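Local coordinates for protein cytosine deaminase (PDB 4R85) that deaminates 5-methylcytosine, which it binds next to an iron ion in the barrel of an amidohydrolase fold, and probably cytosine as well, at residues R46-F52 against N371-A377; T242-Y248 against R287-R292. Numbering follows the deposited sequence.

Contact 1 (46-52 with 371-377) closes a chain loop of more than 300 residues, and contact 2 (242-248 with 287-292) is nested inside it. Their centres lie 32 Å apart and their nearest atoms about 19 Å, without touching. In contact 1, strand 47-57 first pairs with strand 372-375 beside strand 2-7, then runs on to the iron ligand His56, with His58, another, just past its end; this joins the chain's two ends to the barrel. Contact 2 joins the loop after barrel strand 237-240, just past the iron ligand His241, to the loop between helices 271-277 and 293-298, against the second subunit. One contact sits where a small β-domain meets the barrel, the other at the barrel's active-site end.

Contact 1 of 2, residues R46-F52 against N371-A377; sequences RLAIPPF and NLLILDA
Residues 47-49 and 372-375 run as short antiparallel strands, axes 4.8 Å apart at closest and 156° between directions. Ala48 faces Ile374 in a non-hydrogen-bonded pair (CA-CA 4.7 Å); Ile49 and Leu373 form a hydrogen-bonded pair, with Leu373 N to Ile49 O at 2.8 Å and Ile49 N to Leu373 O at 3.1 Å. Leu375 N reaches Leu47 O at 3.0 Å. An inverse gamma turn centred on Asp376 then brings Ala377 O to 2.8 Å from Leu47 N. Arg46, chi1 m and then extended, sets NE 2.8 Å from Asp376 OD1 in a salt bridge. Leu47, Ile49, Leu373 and Leu375 share one face, with Ile49 CD1 3.8 Å from Leu375 CD1; Ala48 and Ile374 take the other, against strand 2-7. At Pro50 and Pro51 the chain bends, and Phe52 (chi1 m) swings CD1 to 3.5 Å from Leu373 CD1. This is where the small β-domain of an amidohydrolase, assembled from both chain ends, passes into the first strand of its TIM barrel.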
loop_
_atom_site.group_PDB
_atom_site.type_symbol
_atom_site.label_atom_id
_atom_site.label_comp_id
_atom_site.label_asym_id
_atom_site.label_seq_id
_atom_site.Cartn_x
_atom_site.Cartn_y
_atom_site.Cartn_z
ATOM N N ARG A 46 21.694 12.352 0.508
ATOM C CA ARG A 46 20.306 12.089 0.156
ATOM C C ARG A 46 19.977 12.534 -1.260
ATOM O O ARG A 46 20.631 13.408 -1.825
ATOM C CB ARG A 46 19.368 12.761 1.144
ATOM C CG ARG A 46 19.403 12.122 2.501
ATOM C CD ARG A 46 18.612 12.920 3.485
ATOM N NE ARG A 46 18.764 12.396 4.836
ATOM C CZ ARG A 46 19.466 12.997 5.790
ATOM N NH1 ARG A 46 20.073 14.149 5.540
ATOM N NH2 ARG A 46 19.555 12.450 6.995
ATOM N N LEU A 47 18.950 11.916 -1.820
ATOM C CA LEU A 47 18.495 12.203 -3.170
ATOM C C LEU A 47 17.828 13.583 -3.311
ATOM O O LEU A 47 16.950 13.943 -2.522
ATOM C CB LEU A 47 17.509 11.106 -3.549
ATOM C CG LEU A 47 17.085 10.777 -4.963
ATOM C CD1 LEU A 47 18.272 10.541 -5.854
ATOM C CD2 LEU A 47 16.206 9.536 -4.894
ATOM N N ALA A 48 18.250 14.359 -4.309
ATOM C CA ALA A 48 17.516 15.559 -4.710
ATOM C C ALA A 48 16.724 15.245 -5.976
ATOM O O ALA A 48 17.276 14.717 -6.940
ATOM C CB ALA A 48 18.473 16.724 -4.962
ATOM N N ILE A 49 15.431 15.552 -5.973
ATOM C CA ILE A 49 14.569 15.270 -7.124
ATOM C C ILE A 49 13.681 16.467 -7.409
ATOM O O ILE A 49 13.458 17.307 -6.530
ATOM C CB ILE A 49 13.633 14.073 -6.856
ATOM C CG1 ILE A 49 12.852 14.303 -5.561
ATOM C CG2 ILE A 49 14.410 12.774 -6.784
ATOM C CD1 ILE A 49 11.694 13.355 -5.377
ATOM N N PRO A 50 13.173 16.563 -8.643
ATOM C CA PRO A 50 12.128 17.555 -8.898
ATOM C C PRO A 50 10.870 17.180 -8.088
ATOM O O PRO A 50 10.763 16.044 -7.613
ATOM C CB PRO A 50 11.897 17.426 -10.408
ATOM C CG PRO A 50 12.327 16.016 -10.739
ATOM C CD PRO A 50 13.521 15.798 -9.855
ATOM N N PRO A 51 9.939 18.128 -7.902
ATOM C CA PRO A 51 8.809 17.870 -6.994
ATOM C C PRO A 51 7.933 16.709 -7.442
ATOM O O PRO A 51 7.884 16.368 -8.628
ATOM C CB PRO A 51 7.999 19.172 -7.054
ATOM C CG PRO A 51 8.970 20.211 -7.575
ATOM C CD PRO A 51 9.886 19.479 -8.492
ATOM N N PHE A 52 7.244 16.091 -6.493
ATOM C CA PHE A 52 6.266 15.085 -6.867
ATOM C C PHE A 52 5.117 15.766 -7.610
ATOM O O PHE A 52 4.872 16.964 -7.432
ATOM C CB PHE A 52 5.748 14.339 -5.639
ATOM C CG PHE A 52 6.750 13.385 -5.041
ATOM C CD1 PHE A 52 7.203 13.557 -3.747
ATOM C CD2 PHE A 52 7.231 12.311 -5.779
ATOM C CE1 PHE A 52 8.123 12.677 -3.191
ATOM C CE2 PHE A 52 8.147 11.430 -5.233
ATOM C CZ PHE A 52 8.597 11.615 -3.935
ATOM N N ASN A 371 12.626 24.383 -8.304
ATOM C CA ASN A 371 11.616 23.623 -7.595
ATOM C C ASN A 371 12.155 22.219 -7.405
ATOM O O ASN A 371 12.357 21.499 -8.382
ATOM C CB ASN A 371 10.326 23.541 -8.417
ATOM C CG ASN A 371 9.771 24.905 -8.789
ATOM O OD1 ASN A 371 10.084 25.913 -8.157
ATOM N ND2 ASN A 371 8.932 24.940 -9.818
ATOM N N LEU A 372 12.392 21.829 -6.157
ATOM C CA LEU A 372 12.973 20.524 -5.880
ATOM C C LEU A 372 12.779 20.073 -4.432
ATOM O O LEU A 372 12.447 20.877 -3.550
ATOM C CB LEU A 372 14.467 20.520 -6.232
ATOM C CG LEU A 372 15.412 21.321 -5.329
ATOM C CD1 LEU A 372 16.832 20.800 -5.460
ATOM C CD2 LEU A 372 15.376 22.804 -5.658
ATOM N N LEU A 373 12.995 18.781 -4.206
ATOM C CA LEU A 373 12.865 18.181 -2.890
ATOM C C LEU A 373 14.150 17.485 -2.496
ATOM O O LEU A 373 14.930 17.051 -3.351
ATOM C CB LEU A 373 11.754 17.126 -2.882
ATOM C CG LEU A 373 10.392 17.458 -3.483
ATOM C CD1 LEU A 373 9.496 16.233 -3.416
ATOM C CD2 LEU A 373 9.747 18.642 -2.773
ATOM N N ILE A 374 14.367 17.377 -1.197
ATOM C CA ILE A 374 15.373 16.465 -0.680
ATOM C C ILE A 374 14.637 15.337 0.043
ATOM O O ILE A 374 13.899 15.586 0.994
ATOM C CB ILE A 374 16.351 17.172 0.267
ATOM C CG1 ILE A 374 17.146 18.241 -0.495
ATOM C CG2 ILE A 374 17.291 16.155 0.916
ATOM C CD1 ILE A 374 18.002 19.104 0.382
ATOM N N LEU A 375 14.812 14.112 -0.441
ATOM C CA LEU A 375 14.132 12.931 0.097
ATOM C C LEU A 375 15.070 12.178 1.027
ATOM O O LEU A 375 16.261 12.094 0.755
ATOM C CB LEU A 375 13.766 11.975 -1.029
ATOM C CG LEU A 375 12.478 12.031 -1.823
ATOM C CD1 LEU A 375 12.423 10.796 -2.696
ATOM C CD2 LEU A 375 11.268 12.095 -0.889
ATOM N N ASP A 376 14.531 11.604 2.101
ATOM C CA ASP A 376 15.346 10.863 3.060
ATOM C C ASP A 376 15.641 9.443 2.563
ATOM O O ASP A 376 15.261 8.455 3.197
ATOM C CB ASP A 376 14.658 10.823 4.426
ATOM C CG ASP A 376 15.575 10.325 5.536
ATOM O OD1 ASP A 376 16.817 10.414 5.387
ATOM O OD2 ASP A 376 15.043 9.850 6.566
ATOM N N ALA A 377 16.318 9.360 1.422
ATOM C CA ALA A 377 16.724 8.094 0.822
ATOM C C ALA A 377 17.768 8.401 -0.241
ATOM O O ALA A 377 17.864 9.540 -0.687
ATOM C CB ALA A 377 15.536 7.405 0.200
#

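Contact 2 of 2, residues T242-Y248 against R287-R292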
loop_
_atom_site.group_PDB
_atom_site.type_symbol
_atom_site.label_atom_id
_atom_site.label_comp_id
_atom_site.label_asym_id
_atom_site.label_seq_id
_atom_site.Cartn_x
_atom_site.Cartn_y
_atom_site.Cartn_z
ATOM N N THR A 242 -8.079 3.841 -17.509
ATOM C CA THR A 242 -8.407 2.905 -18.570
ATOM C C THR A 242 -8.541 1.511 -17.973
ATOM O O THR A 242 -7.923 0.571 -18.453
ATOM C CB THR A 242 -7.330 2.952 -19.677
ATOM O OG1 THR A 242 -6.024 2.803 -19.099
ATOM C CG2 THR A 242 -7.394 4.305 -20.380
ATOM N N CYS A 243 -9.362 1.384 -16.918
ATOM C CA CYS A 243 -9.498 0.125 -16.183
ATOM C C CYS A 243 -9.929 -1.047 -17.069
ATOM O O CYS A 243 -9.474 -2.182 -16.882
ATOM C CB CYS A 243 -10.489 0.286 -15.031
ATOM S SG CYS A 243 -10.026 1.610 -13.886
ATOM N N ALA A 244 -10.820 -0.776 -18.016
ATOM C CA ALA A 244 -11.281 -1.825 -18.932
ATOM C C ALA A 244 -10.126 -2.501 -19.686
ATOM O O ALA A 244 -10.222 -3.674 -20.046
ATOM C CB ALA A 244 -12.307 -1.259 -19.915
ATOM N N MET A 245 -9.039 -1.774 -19.936
ATOM C CA MET A 245 -7.904 -2.387 -20.621
ATOM C C MET A 245 -7.377 -3.597 -19.838
ATOM O O MET A 245 -6.930 -4.575 -20.422
ATOM C CB MET A 245 -6.778 -1.382 -20.880
ATOM C CG MET A 245 -5.712 -1.951 -21.803
ATOM S SD MET A 245 -4.155 -1.047 -21.677
ATOM C CE MET A 245 -4.724 0.574 -22.149
ATOM N N GLY A 246 -7.462 -3.543 -18.514
ATOM C CA GLY A 246 -7.100 -4.693 -17.698
ATOM C C GLY A 246 -8.010 -5.904 -17.865
ATOM O O GLY A 246 -7.721 -6.976 -17.332
ATOM N N SER A 247 -9.105 -5.744 -18.606
ATOM C CA SER A 247 -9.965 -6.874 -18.929
ATOM C C SER A 247 -10.115 -7.125 -20.442
ATOM O O SER A 247 -10.910 -7.980 -20.843
ATOM C CB SER A 247 -11.355 -6.672 -18.299
ATOM O OG SER A 247 -11.257 -6.552 -16.882
ATOM N N TYR A 248 -9.377 -6.389 -21.284
ATOM C CA TYR A 248 -9.568 -6.513 -22.739
ATOM C C TYR A 248 -9.220 -7.895 -23.264
ATOM O O TYR A 248 -8.355 -8.595 -22.727
ATOM C CB TYR A 248 -8.731 -5.496 -23.543
ATOM C CG TYR A 248 -9.295 -4.097 -23.618
ATOM C CD1 TYR A 248 -10.610 -3.829 -23.238
ATOM C CD2 TYR A 248 -8.512 -3.040 -24.072
ATOM C CE1 TYR A 248 -11.115 -2.541 -23.302
ATOM C CE2 TYR A 248 -9.008 -1.751 -24.140
ATOM C CZ TYR A 248 -10.309 -1.508 -23.751
ATOM O OH TYR A 248 -10.801 -0.222 -23.817
ATOM N N ARG A 287 -10.967 -9.956 -10.227
ATOM C CA ARG A 287 -9.964 -9.251 -11.032
ATOM C C ARG A 287 -9.391 -8.023 -10.316
ATOM O O ARG A 287 -10.056 -7.390 -9.492
ATOM C CB ARG A 287 -10.519 -8.861 -12.416
ATOM C CG ARG A 287 -11.383 -7.572 -12.450
ATOM C CD ARG A 287 -12.132 -7.473 -13.792
ATOM N NE ARG A 287 -13.077 -8.589 -13.922
ATOM C CZ ARG A 287 -13.556 -9.051 -15.076
ATOM N NH1 ARG A 287 -13.190 -8.498 -16.226
ATOM N NH2 ARG A 287 -14.408 -10.074 -15.075
ATOM N N ARG A 288 -8.148 -7.680 -10.639
ATOM C CA ARG A 288 -7.525 -6.493 -10.074
ATOM C C ARG A 288 -8.181 -5.233 -10.606
ATOM O O ARG A 288 -8.372 -4.271 -9.860
ATOM C CB ARG A 288 -6.026 -6.474 -10.400
ATOM C CG ARG A 288 -5.272 -7.589 -9.683
ATOM C CD ARG A 288 -3.865 -7.912 -10.276
ATOM N NE ARG A 288 -3.370 -9.076 -9.550
ATOM C CZ ARG A 288 -2.197 -9.162 -8.936
ATOM N NH1 ARG A 288 -1.315 -8.170 -9.009
ATOM N NH2 ARG A 288 -1.912 -10.268 -8.266
ATOM N N GLY A 289 -8.464 -5.228 -11.912
ATOM C CA GLY A 289 -9.157 -4.124 -12.557
ATOM C C GLY A 289 -8.333 -2.884 -12.839
ATOM O O GLY A 289 -8.881 -1.798 -13.022
ATOM N N VAL A 290 -7.010 -3.036 -12.883
ATOM C CA VAL A 290 -6.126 -1.916 -13.150
ATOM C C VAL A 290 -5.618 -2.033 -14.588
ATOM O O VAL A 290 -5.484 -3.134 -15.108
ATOM C CB VAL A 290 -4.960 -1.905 -12.128
ATOM C CG1 VAL A 290 -3.918 -0.863 -12.468
ATOM C CG2 VAL A 290 -5.515 -1.675 -10.722
ATOM N N THR A 291 -5.382 -0.900 -15.237
ATOM C CA THR A 291 -4.883 -0.889 -16.611
ATOM C C THR A 291 -3.498 -1.572 -16.733
ATOM O O THR A 291 -2.866 -1.937 -15.725
ATOM C CB THR A 291 -4.854 0.563 -17.165
ATOM O OG1 THR A 291 -4.682 0.540 -18.586
ATOM C CG2 THR A 291 -3.741 1.386 -16.515
ATOM N N ARG A 292 -3.024 -1.752 -17.963
ATOM C CA ARG A 292 -1.807 -2.549 -18.180
ATOM C C ARG A 292 -0.571 -1.660 -18.123
ATOM O O ARG A 292 0.108 -1.457 -19.126
ATOM C CB ARG A 292 -1.880 -3.276 -19.519
ATOM C CG ARG A 292 -3.144 -4.111 -19.696
ATOM C CD ARG A 292 -3.035 -4.994 -20.942
ATOM N NE ARG A 292 -4.292 -5.703 -21.185
ATOM C CZ ARG A 292 -4.448 -6.719 -22.024
ATOM N NH1 ARG A 292 -5.643 -7.271 -22.172
ATOM N NH2 ARG A 292 -3.421 -7.181 -22.722
HETATM O O HOH W 1 -7.187 -7.135 -14.251
#
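Arg292 lays its extended side chain along the 3-10 turn of 243-247: its CG packs 3.8 Å from Met245 SD, and NE donates to Met245 O at 3.0 Å, with the carbonyl near the guanidinium plane. NH1 reaches on to Asn250 OD1, and the same guanidinium makes a cation-pi contact with Trp284 of the second subunit. One residue earlier, Thr291 OG1 donates to Thr242 OG1 at 2.7 Å and lies 3.5 Å from Met245 SD. Gly246 brings its CA to 3.4 Å from Val290 O in a CA-H...O contact; a CB here would collide with that carbonyl. Thr242 directly follows the iron ligand His241, so the turn belongs to a loop at the active-site end of the amidohydrolase barrel, and the Cys243 side chain is about 8 Å from bound 5-methylcytosine. Cys243 CB also packs 3.3 Å from Gly289 O. A water links Gly246 O (3.1 Å) to Gly289 N (3.3 Å), bridging the gap between the two backbones. Farther out, Arg287 donates from NH1 to Ser247 OG at 2.8 Å while its NE pairs with Asp282, and Ser247 and Arg287 both pack on Pro285 of the second subunit.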